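Local coordinates for Esterase/lipase-like protein (PDB 6A6O), which hydrolyses both acetyl esters and xylosides, a bifunctional enzyme with acetyl esterase and 1,4-beta-xylosidase activity, at residues I127-F132 with D165-C170. Sequence-based numbering, arbitrary orientation.
Sequences IGVLGF and DCIVLC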
ATOM      1  N   ILE A 127       2.430   8.501  -8.402  1.00 28.19           N
ATOM      2  CA  ILE A 127       1.762   8.200  -7.143  1.00 23.08           C
ATOM      3  C   ILE A 127       1.804   6.690  -6.966  1.00 25.53           C
ATOM      4  O   ILE A 127       1.086   5.966  -7.665  1.00 25.23           O
ATOM      5  CB  ILE A 127       0.313   8.705  -7.119  1.00 25.73           C
ATOM      6  CG1 ILE A 127       0.276  10.232  -7.239  1.00 26.52           C
ATOM      7  CG2 ILE A 127      -0.399   8.255  -5.835  1.00 25.73           C
ATOM      8  CD1 ILE A 127      -1.106  10.763  -7.534  1.00 29.39           C
ATOM      9  N   GLY A 128       2.636   6.215  -6.037  1.00 25.11           N
ATOM     10  CA  GLY A 128       2.775   4.806  -5.751  1.00 23.13           C
ATOM     11  C   GLY A 128       2.297   4.462  -4.348  1.00 25.28           C
ATOM     12  O   GLY A 128       1.907   5.321  -3.558  1.00 24.37           O
ATOM     13  N   VAL A 129       2.334   3.165  -4.048  1.00 21.82           N
ATOM     14  CA  VAL A 129       1.923   2.675  -2.739  1.00 21.63           C
ATOM     15  C   VAL A 129       3.028   1.790  -2.179  1.00 21.81           C
ATOM     16  O   VAL A 129       3.765   1.131  -2.921  1.00 22.41           O
ATOM     17  CB  VAL A 129       0.581   1.901  -2.782  1.00 23.53           C
ATOM     18  CG1 VAL A 129      -0.585   2.856  -3.180  1.00 22.93           C
ATOM     19  CG2 VAL A 129       0.695   0.682  -3.720  1.00 25.49           C
ATOM     20  N   LEU A 130       3.152   1.810  -0.852  1.00 20.75           N
ATOM     21  CA  LEU A 130       4.141   1.015  -0.134  1.00 22.61           C
ATOM     22  C   LEU A 130       3.433   0.397   1.064  1.00 22.73           C
ATOM     23  O   LEU A 130       2.806   1.107   1.852  1.00 23.06           O
ATOM     24  CB  LEU A 130       5.343   1.887   0.285  1.00 20.31           C
ATOM     25  CG  LEU A 130       6.520   1.224   1.017  1.00 21.65           C
ATOM     26  CD1 LEU A 130       7.830   1.979   0.825  1.00 23.87           C
ATOM     27  CD2 LEU A 130       6.220   1.090   2.523  1.00 21.69           C
ATOM     28  N   GLY A 131       3.486  -0.924   1.187  1.00 22.84           N
ATOM     29  CA  GLY A 131       2.750  -1.615   2.227  1.00 21.34           C
ATOM     30  C   GLY A 131       3.604  -2.646   2.934  1.00 23.43           C
ATOM     31  O   GLY A 131       4.478  -3.272   2.340  1.00 21.03           O
ATOM     32  N   PHE A 132       3.322  -2.805   4.227  1.00 19.72           N
ATOM     33  CA  PHE A 132       3.956  -3.782   5.101  1.00 23.26           C
ATOM     34  C   PHE A 132       2.947  -4.848   5.514  1.00 19.93           C
ATOM     35  O   PHE A 132       1.871  -4.516   6.026  1.00 22.42           O
ATOM     36  CB  PHE A 132       4.489  -3.123   6.377  1.00 24.49           C
ATOM     37  CG  PHE A 132       5.525  -2.066   6.150  1.00 23.78           C
ATOM     38  CD1 PHE A 132       5.158  -0.748   5.910  1.00 23.48           C
ATOM     39  CD2 PHE A 132       6.875  -2.392   6.212  1.00 21.90           C
ATOM     40  CE1 PHE A 132       6.133   0.229   5.738  1.00 20.82           C
ATOM     41  CE2 PHE A 132       7.846  -1.435   6.039  1.00 22.09           C
ATOM     42  CZ  PHE A 132       7.476  -0.120   5.791  1.00 21.99           C
ATOM     43  N   ASP A 165       1.336   4.070  -9.624  1.00 23.12           N
ATOM     44  CA  ASP A 165       2.378   4.095 -10.636  1.00 22.28           C
ATOM     45  C   ASP A 165       3.572   3.210 -10.278  1.00 23.66           C
ATOM     46  O   ASP A 165       4.413   2.950 -11.140  1.00 25.51           O
ATOM     47  CB  ASP A 165       2.805   5.541 -10.871  1.00 26.02           C
ATOM     48  CG  ASP A 165       1.681   6.371 -11.451  1.00 27.29           C
ATOM     49  OD1 ASP A 165       1.182   5.994 -12.534  1.00 26.90           O
ATOM     50  OD2 ASP A 165       1.263   7.365 -10.812  1.00 28.82           O
ATOM     51  N   CYS A 166       3.654   2.742  -9.035  1.00 23.77           N
ATOM     52  CA  CYS A 166       4.623   1.732  -8.616  1.00 22.79           C
ATOM     53  C   CYS A 166       4.123   1.152  -7.302  1.00 25.72           C
ATOM     54  O   CYS A 166       3.270   1.743  -6.632  1.00 24.16           O
ATOM     55  CB  CYS A 166       6.042   2.306  -8.467  1.00 22.70           C
ATOM     56  SG  CYS A 166       6.310   3.390  -7.015  1.00 28.02           S
ATOM     57  N   ILE A 167       4.673  -0.011  -6.936  1.00 24.19           N
ATOM     58  CA  ILE A 167       4.271  -0.746  -5.740  1.00 21.71           C
ATOM     59  C   ILE A 167       5.524  -1.175  -4.988  1.00 24.22           C
ATOM     60  O   ILE A 167       6.446  -1.731  -5.593  1.00 21.05           O
ATOM     61  CB  ILE A 167       3.458  -2.004  -6.096  1.00 24.44           C
ATOM     62  CG1 ILE A 167       2.204  -1.665  -6.902  1.00 27.67           C
ATOM     63  CG2 ILE A 167       3.088  -2.752  -4.842  1.00 25.59           C
ATOM     64  CD1 ILE A 167       1.608  -2.917  -7.553  1.00 29.46           C
ATOM     65  N   VAL A 168       5.547  -0.957  -3.673  1.00 19.83           N
ATOM     66  CA  VAL A 168       6.615  -1.473  -2.818  1.00 19.41           C
ATOM     67  C   VAL A 168       5.974  -2.382  -1.776  1.00 19.86           C
ATOM     68  O   VAL A 168       5.061  -1.960  -1.058  1.00 22.22           O
ATOM     69  CB  VAL A 168       7.415  -0.352  -2.142  1.00 21.54           C
ATOM     70  CG1 VAL A 168       8.507  -0.963  -1.244  1.00 21.05           C
ATOM     71  CG2 VAL A 168       8.021   0.577  -3.197  1.00 20.51           C
ATOM     72  N   LEU A 169       6.444  -3.624  -1.698  1.00 20.34           N
ATOM     73  CA  LEU A 169       5.851  -4.633  -0.830  1.00 23.25           C
ATOM     74  C   LEU A 169       6.901  -5.091   0.163  1.00 22.33           C
ATOM     75  O   LEU A 169       7.959  -5.582  -0.238  1.00 21.19           O
ATOM     76  CB  LEU A 169       5.342  -5.828  -1.636  1.00 20.27           C
ATOM     77  CG  LEU A 169       4.315  -5.455  -2.700  1.00 21.69           C
ATOM     78  CD1 LEU A 169       3.943  -6.701  -3.508  1.00 22.76           C
ATOM     79  CD2 LEU A 169       3.053  -4.804  -2.071  1.00 21.56           C
ATOM     80  N   CYS A 170       6.603  -4.953   1.451  1.00 18.90           N
ATOM     81  CA  CYS A 170       7.562  -5.235   2.514  1.00 20.92           C
ATOM     82  C   CYS A 170       7.009  -6.370   3.353  1.00 21.91           C
ATOM     83  O   CYS A 170       5.944  -6.218   3.968  1.00 21.09           O
ATOM     84  CB  CYS A 170       7.800  -3.993   3.374  1.00 22.65           C
ATOM     85  SG  CYS A 170       8.152  -2.492   2.416  1.00 23.39           S
TER
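One face of the Phe-132 ring carries the thiol of Cys-170, its SG 4.2 Å from the ring centroid and 26° off the normal, a cysteine sulfur-aromatic contact. Cys-170 CB presses on the same ring, 3.4 Å from Phe-132 CD2. The other flat group, the carboxylate of Asp-165, lies at the far end of the strand pair: its OD2 receives Ile-127 N through the anti lone pair at 2.9 Å, the N-H pointing almost straight at it (178°), and also forms a salt bridge with Arg-114. Asp-165 CG stands beside its own backbone N, anti to the carbonyl carbon (chi1 -65°), which brings OD2 to the side of Ile-127 N. Asp-165 N donates to Ile-127 O at 2.7 Å from above the carbonyl plane, and both backbone polar atoms of Ile-127 are thus bonded to one residue. With an alanine in place of Asp-165, Ile-127 N would probably lose its acceptor and Arg-114 this carboxylate.

Between these ends the strands run parallel, bonded in turn from Val-129 N to Cys-166 O, Val-168 N to Val-129 O, Gly-131 N to Val-168 O and Cys-170 N to Gly-131 O. On the face shared with Phe-132, Leu-130 CG packs 3.6 Å from Val-168 CB, and Leu-130 CD2 reaches Cys-170 SG; helix 268-278 covers Val-168 and Cys-170. Strands 54-60 and 214-219 flank the pair, which helix 134-142 connects as a beta-alpha-beta unit of the alpha/beta-hydrolase fold. The C-terminal end of strand 127-132 leads into what is probably the nucleophile elbow (GxSxG), with Gly-131 its first glycine. The pairing is thus charged and hydrogen-bonded at Asp-165, apolar and sulfur-aromatic at Phe-132.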